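4-hydroxy-tetrahydrodipicolinate synthase (Methylacidiphilum fumariolicum SolV, PDB 6T3T) probably catalyses the condensation of pyruvate with aspartate-beta-semialdehyde to 4-hydroxy-tetrahydrodipicolinate, a step of lysine biosynthesis, as a homotetramer. Local coordinates at residues A[111-114]-A[115-119]; A[120-123]-A[124-127]; A[203-206]-A[207-210]; A[214-217]-A[218-222]. All blocks are in the same frame, centred on the assembly; numbering follows the deposited sequence.

How the contacts relate
All four contacts are local stretches of one TIM barrel. Contacts 1 and 2 start and end helix 112-125, which links strands 99-103 and 130-134; their centres lie about 13 Å apart. Contact 3 is the end of the last barrel strand and the turn after it, and contact 4 lies on the helix that follows; here the centres are about 11 Å apart and they touch, Ser205 OG meeting Val215 CG1 at 3.6 Å. Contacts 1 and 4 fall on opposite sides of the chain's centre, with about 34 Å between centres. Contact 3 lies closest to the predicted active site, with the Val206 side chain about 6 Å from that of the Schiff-base Lys162.

Contact 1. Residues A[111-114]-A[115-119]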
loop_
_atom_site.group_PDB
_atom_site.type_symbol
_atom_site.label_atom_id
_atom_site.label_comp_id
_atom_site.label_asym_id
_atom_site.label_seq_id
_atom_site.Cartn_x
_atom_site.Cartn_y
_atom_site.Cartn_z
ATOM N N SER A 111 17.846 6.933 5.127
ATOM C CA SER A 111 16.997 7.884 5.812
ATOM C C SER A 111 17.026 9.238 5.089
ATOM O O SER A 111 17.859 9.493 4.215
ATOM C CB SER A 111 17.458 8.045 7.266
ATOM O OG SER A 111 18.772 8.614 7.348
ATOM N N GLN A 112 16.099 10.117 5.483
ATOM C CA GLN A 112 16.049 11.442 4.881
ATOM C C GLN A 112 17.352 12.189 5.098
ATOM O O GLN A 112 17.798 12.933 4.220
ATOM C CB GLN A 112 14.873 12.243 5.430
ATOM C CG GLN A 112 13.532 11.665 4.992
ATOM C CD GLN A 112 13.415 11.628 3.471
ATOM O OE1 GLN A 112 13.688 12.627 2.791
ATOM N NE2 GLN A 112 13.019 10.481 2.932
ATOM N N GLU A 113 17.954 12.028 6.281
ATOM C CA GLU A 113 19.252 12.638 6.545
ATOM C C GLU A 113 20.322 12.045 5.647
ATOM O O GLU A 113 21.210 12.763 5.166
ATOM C CB GLU A 113 19.616 12.468 8.023
ATOM C CG GLU A 113 20.953 13.078 8.433
ATOM C CD GLU A 113 21.039 14.597 8.205
ATOM O OE1 GLU A 113 19.991 15.282 8.089
ATOM O OE2 GLU A 113 22.179 15.114 8.140
ATOM N N GLY A 114 20.260 10.729 5.415
ATOM C CA GLY A 114 21.139 10.120 4.437
ATOM C C GLY A 114 20.965 10.705 3.047
ATOM O O GLY A 114 21.935 10.892 2.320
ATOM N N LEU A 115 19.717 10.949 2.637
ATOM C CA LEU A 115 19.479 11.558 1.331
ATOM C C LEU A 115 20.047 12.972 1.261
ATOM O O LEU A 115 20.671 13.358 0.264
ATOM C CB LEU A 115 17.980 11.562 1.035
ATOM C CG LEU A 115 17.422 10.181 0.706
ATOM C CD1 LEU A 115 15.930 10.238 0.481
ATOM C CD2 LEU A 115 18.121 9.585 -0.488
ATOM N N PHE A 116 19.848 13.745 2.322
ATOM C CA PHE A 116 20.396 15.094 2.394
ATOM C C PHE A 116 21.921 15.086 2.281
ATOM O O PHE A 116 22.499 15.849 1.498
ATOM C CB PHE A 116 19.947 15.772 3.695
ATOM C CG PHE A 116 20.526 17.141 3.873
ATOM C CD1 PHE A 116 19.956 18.238 3.238
ATOM C CD2 PHE A 116 21.669 17.335 4.630
ATOM C CE1 PHE A 116 20.506 19.503 3.378
ATOM C CE2 PHE A 116 22.212 18.604 4.772
ATOM C CZ PHE A 116 21.630 19.683 4.147
ATOM N N ARG A 117 22.595 14.224 3.051
ATOM C CA ARG A 117 24.054 14.125 2.940
ATOM C C ARG A 117 24.488 13.615 1.571
ATOM O O ARG A 117 25.502 14.069 1.032
ATOM C CB ARG A 117 24.608 13.215 4.024
ATOM C CG ARG A 117 24.409 13.747 5.424
ATOM C CD ARG A 117 24.959 12.780 6.443
ATOM N NE ARG A 117 24.520 13.123 7.799
ATOM C CZ ARG A 117 25.160 13.971 8.591
ATOM N NH1 ARG A 117 26.274 14.554 8.168
ATOM N NH2 ARG A 117 24.691 14.241 9.799
ATOM N N HIS A 118 23.749 12.655 1.003
ATOM C CA HIS A 118 24.108 12.104 -0.301
ATOM C C HIS A 118 24.061 13.190 -1.371
ATOM O O HIS A 118 25.037 13.425 -2.097
ATOM C CB HIS A 118 23.158 10.959 -0.650
ATOM C CG HIS A 118 23.278 10.445 -2.048
ATOM N ND1 HIS A 118 24.198 9.482 -2.407
ATOM C CD2 HIS A 118 22.556 10.714 -3.165
ATOM C CE1 HIS A 118 24.043 9.189 -3.687
ATOM N NE2 HIS A 118 23.049 9.916 -4.168
ATOM N N PHE A 119 22.919 13.851 -1.494
ATOM C CA PHE A 119 22.778 14.852 -2.544
ATOM C C PHE A 119 23.650 16.076 -2.262
ATOM O O PHE A 119 24.277 16.610 -3.186
ATOM C CB PHE A 119 21.302 15.235 -2.720
ATOM C CG PHE A 119 20.454 14.148 -3.395
ATOM C CD1 PHE A 119 20.704 13.771 -4.709
ATOM C CD2 PHE A 119 19.402 13.535 -2.727
ATOM C CE1 PHE A 119 19.935 12.787 -5.340
ATOM C CE2 PHE A 119 18.615 12.539 -3.361
ATOM C CZ PHE A 119 18.910 12.158 -4.660
#
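Glu113 and Arg117, one helical turn apart, are joined by a salt bridge in which Glu113 OE2 lies 3.1 Å from Arg117 NE. The carboxylate oxygen sits over one face of the guanidinium, well out of its plane, so no N-H points at it and the attraction is one of charge; the carboxylate and guanidinium planes are 75° apart. Glu113 reaches this place by a bend in its chain (chi2 60°), while Arg117 stays extended from CG to NE. The other carboxylate oxygen, Glu113 OE1, pairs with Arg150, which also makes a cation-pi contact with the Phe116 ring; the glutamate is thus held between two arginines.

At the start of the helix Ser111 is the N-cap: its OG accepts from Gly114 N at 3.2 Å. Beyond the cap the regular ladder begins, with Leu115 N bonded to Ser111 O at 2.8 Å and Arg117 N to Glu113 O at 2.9 Å. This is the first part of helix 112-125, the crossover between strands 99-103 and 130-134 in the TIM barrel.

Outward from these bonds, Gln112 NE2 lies 3.8 Å from Leu115 CD1. The Gln112 amide is gripped further on by Thr147, Ala144 and Asp142, and His118 ND1 bonds to Thr82. On the same imidazole, His118 CD2 stands over the centre of the Phe119 ring, 3.8 Å above the plane. A second subunit covers part of this turn, with its Leu269 against Arg117 and its Pro270 against His118.

Contact 2. Residues A[120-123]-A[124-127]; sequences SAIA and ASTS
Ala124 N donates to Ser120 O at 2.9 Å, continuing the regular pattern of the helix, and Ala124 CB rests 3.4 Å from the same carbonyl oxygen. At Ser125 the pattern slackens: its N makes a weak bond to Ala121 O and a shorter one, 3.0 Å, to Ile122 O, which it approaches from above the carbonyl plane. The hydroxyl turns back to the same acceptor. With chi1 at 72°, Ser125 OG is folded between its own N and carbonyl carbon and donates to Ile122 O at 2.7 Å, only 19° from the carbonyl plane. Two donors of one residue therefore hold this oxygen. Thr126 leaves the helix with an extended backbone, yet its N still bonds to Ala123 O at 3.3 Å, and its CG2 lies 3.4 Å from Ile122 O. Its hydroxyl points elsewhere, to Glu93 of helix 82-95 and to Leu128 N, while Asn157 ND2 gives Ala123 O a further donor. Ile122 packs on Ala85 and Thr89 of helix 82-95. The change from four-residue to three-residue bonding closes helix 112-125 and leads the chain into strand 130-134, completing a beta-alpha-beta crossover of the TIM barrel.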
loop_
_atom_site.group_PDB
_atom_site.type_symbol
_atom_site.label_atom_id
_atom_site.label_comp_id
_atom_site.label_asym_id
_atom_site.label_seq_id
_atom_site.Cartn_x
_atom_site.Cartn_y
_atom_site.Cartn_z
ATOM N N SER A 120 23.789 16.481 -0.984
ATOM C CA SER A 120 24.654 17.629 -0.684
ATOM C C SER A 120 26.102 17.352 -1.070
ATOM O O SER A 120 26.776 18.227 -1.623
ATOM C CB SER A 120 24.587 18.014 0.787
ATOM O OG SER A 120 23.288 18.429 1.147
ATOM N N ALA A 121 26.591 16.149 -0.792
ATOM C CA ALA A 121 27.968 15.820 -1.124
ATOM C C ALA A 121 28.200 15.861 -2.628
ATOM O O ALA A 121 29.241 16.335 -3.074
ATOM C CB ALA A 121 28.332 14.445 -0.564
ATOM N N ILE A 122 27.235 15.359 -3.424
ATOM C CA ILE A 122 27.358 15.389 -4.885
ATOM C C ILE A 122 27.276 16.821 -5.396
ATOM O O ILE A 122 28.080 17.246 -6.233
ATOM C CB ILE A 122 26.283 14.513 -5.559
ATOM C CG1 ILE A 122 26.346 13.064 -5.065
ATOM C CG2 ILE A 122 26.439 14.590 -7.111
ATOM C CD1 ILE A 122 25.039 12.256 -5.307
ATOM N N ALA A 123 26.311 17.593 -4.886
ATOM C CA ALA A 123 26.196 18.985 -5.298
ATOM C C ALA A 123 27.484 19.759 -5.027
ATOM O O ALA A 123 27.936 20.546 -5.872
ATOM C CB ALA A 123 25.021 19.639 -4.574
ATOM N N ALA A 124 28.087 19.548 -3.854
ATOM C CA ALA A 124 29.320 20.250 -3.497
ATOM C C ALA A 124 30.503 19.852 -4.372
ATOM O O ALA A 124 31.482 20.605 -4.464
ATOM C CB ALA A 124 29.663 19.982 -2.036
ATOM N N SER A 125 30.455 18.680 -4.990
ATOM C CA SER A 125 31.591 18.240 -5.770
ATOM C C SER A 125 31.598 18.820 -7.171
ATOM O O SER A 125 32.609 18.674 -7.864
ATOM C CB SER A 125 31.610 16.715 -5.864
ATOM O OG SER A 125 30.581 16.282 -6.720
ATOM N N THR A 126 30.519 19.488 -7.604
ATOM C CA THR A 126 30.408 19.891 -8.998
ATOM C C THR A 126 29.831 21.292 -9.124
ATOM O O THR A 126 29.061 21.739 -8.273
ATOM C CB THR A 126 29.531 18.908 -9.778
ATOM O OG1 THR A 126 29.498 19.315 -11.137
ATOM C CG2 THR A 126 28.087 18.889 -9.240
ATOM N N SER A 127 30.195 21.977 -10.207
ATOM C CA SER A 127 29.544 23.234 -10.558
ATOM C C SER A 127 28.345 23.040 -11.478
ATOM O O SER A 127 27.651 24.019 -11.785
ATOM C CB SER A 127 30.533 24.198 -11.223
ATOM O OG SER A 127 31.048 23.623 -12.404
#

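Contact 3. Residues A[203-206]-A[207-210]; sequences VVSV and ASNL
Val206 O is gripped twice by Asn209. The side-chain ND2 comes in on a lone pair, in the carbonyl plane, at 2.9 Å from Val206 O, and the acceptor lies nearly in the amide's own plane; the backbone N of Asn209 bonds to the same oxygen, Val206 O, at 3.1 Å from above the carbonyl plane. CG of Asn209 lies beside the backbone N (chi1 -85°), which brings both donors to one side of the residue.

A second polar group centres on Ser205 OG, which accepts from Ser208 N at 2.9 Å. Ser208 OG stands 3.0 Å from Ser205 OG, at most a weak bond. The stronger partner of the Ser208 hydroxyl is Thr8 OG1, and Asn209 ND2 also donates to Ala9 O, so both side chains tie the turn to strand 5-9, the first of the barrel. Asp189 bonds to Ser205 OG with one carboxylate oxygen and to the backbone N atoms of Val206 and Ala207 with the other, fixing the chain where it leaves the strand.

Val204 is a predicted pyruvate-binding residue, and a sulfate ion, probably from the crystallisation liquor, lies about 5 Å from the Val206 side chain. Strand 202-205 thus ends at the catalytic mouth of the TIM barrel, with Val215 of helix 212-223 packed against Ala207 and Ser208, and Val253 of helix 251-259 against Val206 and Asn209.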
loop_
_atom_site.group_PDB
_atom_site.type_symbol
_atom_site.label_atom_id
_atom_site.label_comp_id
_atom_site.label_asym_id
_atom_site.label_seq_id
_atom_site.Cartn_x
_atom_site.Cartn_y
_atom_site.Cartn_z
ATOM N N VAL A 203 8.545 18.195 -18.441
ATOM C CA VAL A 203 8.519 16.745 -18.313
ATOM C C VAL A 203 9.860 16.176 -18.752
ATOM O O VAL A 203 10.467 16.647 -19.714
ATOM C CB VAL A 203 7.346 16.155 -19.133
ATOM C CG1 VAL A 203 7.530 16.433 -20.648
ATOM C CG2 VAL A 203 7.168 14.698 -18.829
ATOM N N VAL A 204 10.333 15.180 -18.020
ATOM C CA VAL A 204 11.323 14.251 -18.525
ATOM C C VAL A 204 10.538 13.040 -19.015
ATOM O O VAL A 204 10.025 12.251 -18.213
ATOM C CB VAL A 204 12.352 13.869 -17.456
ATOM C CG1 VAL A 204 13.401 12.925 -18.058
ATOM C CG2 VAL A 204 13.014 15.125 -16.872
ATOM N N SER A 205 10.455 12.900 -20.331
ATOM C CA SER A 205 9.437 12.110 -20.993
ATOM C C SER A 205 9.999 10.826 -21.581
ATOM O O SER A 205 11.126 10.797 -22.079
ATOM C CB SER A 205 8.788 12.934 -22.106
ATOM O OG SER A 205 8.079 12.109 -22.973
ATOM N N VAL A 206 9.196 9.768 -21.512
ATOM C CA VAL A 206 9.450 8.548 -22.262
ATOM C C VAL A 206 8.773 8.590 -23.612
ATOM O O VAL A 206 9.382 8.221 -24.610
ATOM C CB VAL A 206 8.971 7.310 -21.477
ATOM C CG1 VAL A 206 9.146 6.029 -22.344
ATOM C CG2 VAL A 206 9.690 7.199 -20.154
ATOM N N ALA A 207 7.499 9.031 -23.642
ATOM C CA ALA A 207 6.723 8.988 -24.881
ATOM C C ALA A 207 7.365 9.817 -25.985
ATOM O O ALA A 207 7.207 9.490 -27.161
ATOM C CB ALA A 207 5.300 9.501 -24.649
ATOM N N SER A 208 8.093 10.884 -25.618
ATOM C CA SER A 208 8.707 11.769 -26.594
ATOM C C SER A 208 9.766 11.074 -27.442
ATOM O O SER A 208 10.161 11.640 -28.462
ATOM C CB SER A 208 9.321 12.977 -25.887
ATOM O OG SER A 208 10.288 12.591 -24.918
ATOM N N ASN A 209 10.229 9.884 -27.030
ATOM C CA ASN A 209 11.088 9.040 -27.860
ATOM C C ASN A 209 10.415 8.710 -29.178
ATOM O O ASN A 209 11.076 8.586 -30.222
ATOM C CB ASN A 209 11.400 7.730 -27.144
ATOM C CG ASN A 209 12.566 7.828 -26.212
ATOM O OD1 ASN A 209 13.721 7.918 -26.642
ATOM N ND2 ASN A 209 12.278 7.801 -24.906
ATOM N N LEU A 210 9.104 8.505 -29.124
ATOM C CA LEU A 210 8.290 8.106 -30.250
ATOM C C LEU A 210 7.624 9.290 -30.916
ATOM O O LEU A 210 7.648 9.395 -32.147
ATOM C CB LEU A 210 7.214 7.120 -29.792
ATOM C CG LEU A 210 7.649 5.713 -29.373
ATOM C CD1 LEU A 210 6.503 5.055 -28.604
ATOM C CD2 LEU A 210 8.072 4.840 -30.599
#

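Contact 4. Residues A[214-217]-A[218-222]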
loop_
_atom_site.group_PDB
_atom_site.type_symbol
_atom_site.label_atom_id
_atom_site.label_comp_id
_atom_site.label_asym_id
_atom_site.label_seq_id
_atom_site.Cartn_x
_atom_site.Cartn_y
_atom_site.Cartn_z
ATOM N N PRO A 214 4.372 16.002 -30.666
ATOM C CA PRO A 214 3.125 16.063 -29.879
ATOM C C PRO A 214 3.335 16.170 -28.369
ATOM O O PRO A 214 2.590 16.892 -27.695
ATOM C CB PRO A 214 2.416 14.764 -30.286
ATOM C CG PRO A 214 2.933 14.475 -31.651
ATOM C CD PRO A 214 4.398 14.797 -31.514
ATOM N N VAL A 215 4.288 15.425 -27.806
ATOM C CA VAL A 215 4.518 15.480 -26.362
ATOM C C VAL A 215 5.003 16.864 -25.951
ATOM O O VAL A 215 4.556 17.421 -24.943
ATOM C CB VAL A 215 5.517 14.389 -25.928
ATOM C CG1 VAL A 215 6.009 14.642 -24.521
ATOM C CG2 VAL A 215 4.865 13.014 -26.011
ATOM N N SER A 216 5.978 17.407 -26.690
ATOM C CA SER A 216 6.462 18.755 -26.404
ATOM C C SER A 216 5.387 19.811 -26.661
ATOM O O SER A 216 5.340 20.831 -25.960
ATOM C CB SER A 216 7.729 19.026 -27.223
ATOM O OG SER A 216 7.418 19.231 -28.586
ATOM N N ALA A 217 4.523 19.602 -27.663
ATOM C CA ALA A 217 3.415 20.533 -27.868
ATOM C C ALA A 217 2.454 20.499 -26.683
ATOM O O ALA A 217 1.931 21.541 -26.265
ATOM C CB ALA A 217 2.664 20.206 -29.155
ATOM N N LEU A 218 2.245 19.318 -26.106
ATOM C CA LEU A 218 1.368 19.216 -24.945
ATOM C C LEU A 218 1.814 20.174 -23.851
ATOM O O LEU A 218 0.998 20.912 -23.278
ATOM C CB LEU A 218 1.322 17.771 -24.447
ATOM C CG LEU A 218 0.223 17.350 -23.451
ATOM C CD1 LEU A 218 -0.065 15.855 -23.522
ATOM C CD2 LEU A 218 0.649 17.680 -22.057
ATOM N N VAL A 219 3.115 20.192 -23.560
ATOM C CA VAL A 219 3.613 21.048 -22.488
ATOM C C VAL A 219 3.488 22.523 -22.875
ATOM O O VAL A 219 3.040 23.353 -22.079
ATOM C CB VAL A 219 5.058 20.664 -22.126
ATOM C CG1 VAL A 219 5.662 21.683 -21.139
ATOM C CG2 VAL A 219 5.065 19.278 -21.514
ATOM N N ARG A 220 3.899 22.867 -24.103
ATOM C CA ARG A 220 3.829 24.252 -24.568
ATOM C C ARG A 220 2.396 24.777 -24.534
ATOM O O ARG A 220 2.162 25.895 -24.079
ATOM C CB ARG A 220 4.408 24.374 -25.983
ATOM C CG ARG A 220 5.913 24.315 -26.033
ATOM C CD ARG A 220 6.444 24.697 -27.412
ATOM N NE ARG A 220 6.113 23.719 -28.455
ATOM C CZ ARG A 220 6.654 22.508 -28.554
ATOM N NH1 ARG A 220 7.546 22.098 -27.656
ATOM N NH2 ARG A 220 6.303 21.692 -29.547
ATOM N N LEU A 221 1.426 23.972 -25.003
ATOM C CA LEU A 221 0.022 24.379 -24.980
ATOM C C LEU A 221 -0.410 24.798 -23.583
ATOM O O LEU A 221 -0.989 25.873 -23.394
ATOM C CB LEU A 221 -0.874 23.246 -25.490
ATOM C CG LEU A 221 -0.822 23.096 -27.018
ATOM C CD1 LEU A 221 -1.313 21.722 -27.475
ATOM C CD2 LEU A 221 -1.595 24.225 -27.700
ATOM N N TYR A 222 -0.074 24.002 -22.576
ATOM C CA TYR A 222 -0.494 24.389 -21.240
ATOM C C TYR A 222 0.245 25.642 -20.777
ATOM O O TYR A 222 -0.372 26.567 -20.234
ATOM C CB TYR A 222 -0.321 23.229 -20.238
ATOM C CG TYR A 222 -1.277 23.407 -19.076
ATOM C CD1 TYR A 222 -2.584 22.939 -19.156
ATOM C CD2 TYR A 222 -0.905 24.124 -17.949
ATOM C CE1 TYR A 222 -3.479 23.138 -18.137
ATOM C CE2 TYR A 222 -1.796 24.321 -16.905
ATOM C CZ TYR A 222 -3.085 23.842 -17.013
ATOM O OH TYR A 222 -4.000 24.043 -15.996
#
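Ser216 and Arg220 meet one turn apart on helix 212-223, which follows the last strand of the TIM barrel. The Arg220 guanidinium folds back along the helix: the bend at chi3 (-68°) sends its NH2 to Ser216 OG, 2.9 Å away, with the hydroxyl oxygen at the edge of the guanidinium and close to its plane. Ser216 OG, turned back over its own backbone (chi1 74°), accepts this bond, and its single proton lies within reach of both Pro212 O and Arg213 O, to be shared between them or given to one, so the hydroxyl passes from the arginine to a carbonyl of the preceding turn.

The backbone carbonyls are satisfied in sequence. Pro214 O accepts from Leu218 N at 2.9 Å, Val215 O from Val219 N by a weak bond of 3.4 Å, and Ser216 O from Arg220 N at 3.1 Å. Ser216 O also lies under one face of the guanidinium, an approach in which the side-chain N-H groups do not point at it. Close by, Arg35 NH2 nears Arg220 NE, a like-charge approach that may raise the cost of placing the guanidinium here.

Around the rest of the helix, Val215 and Val219 meet Thr6 of strand 5-9, Ala217 and Leu221 rest on Leu233 of helix 227-243, and Tyr222 packs on Leu193 and Leu196 of helix 192-197 as well as on Pro227 of a third subunit. Ala217 O receives Leu221 N at 2.8 Å, nearly straight in line with its C=O bond, while Leu221 CG lies 3.3 Å from the same oxygen.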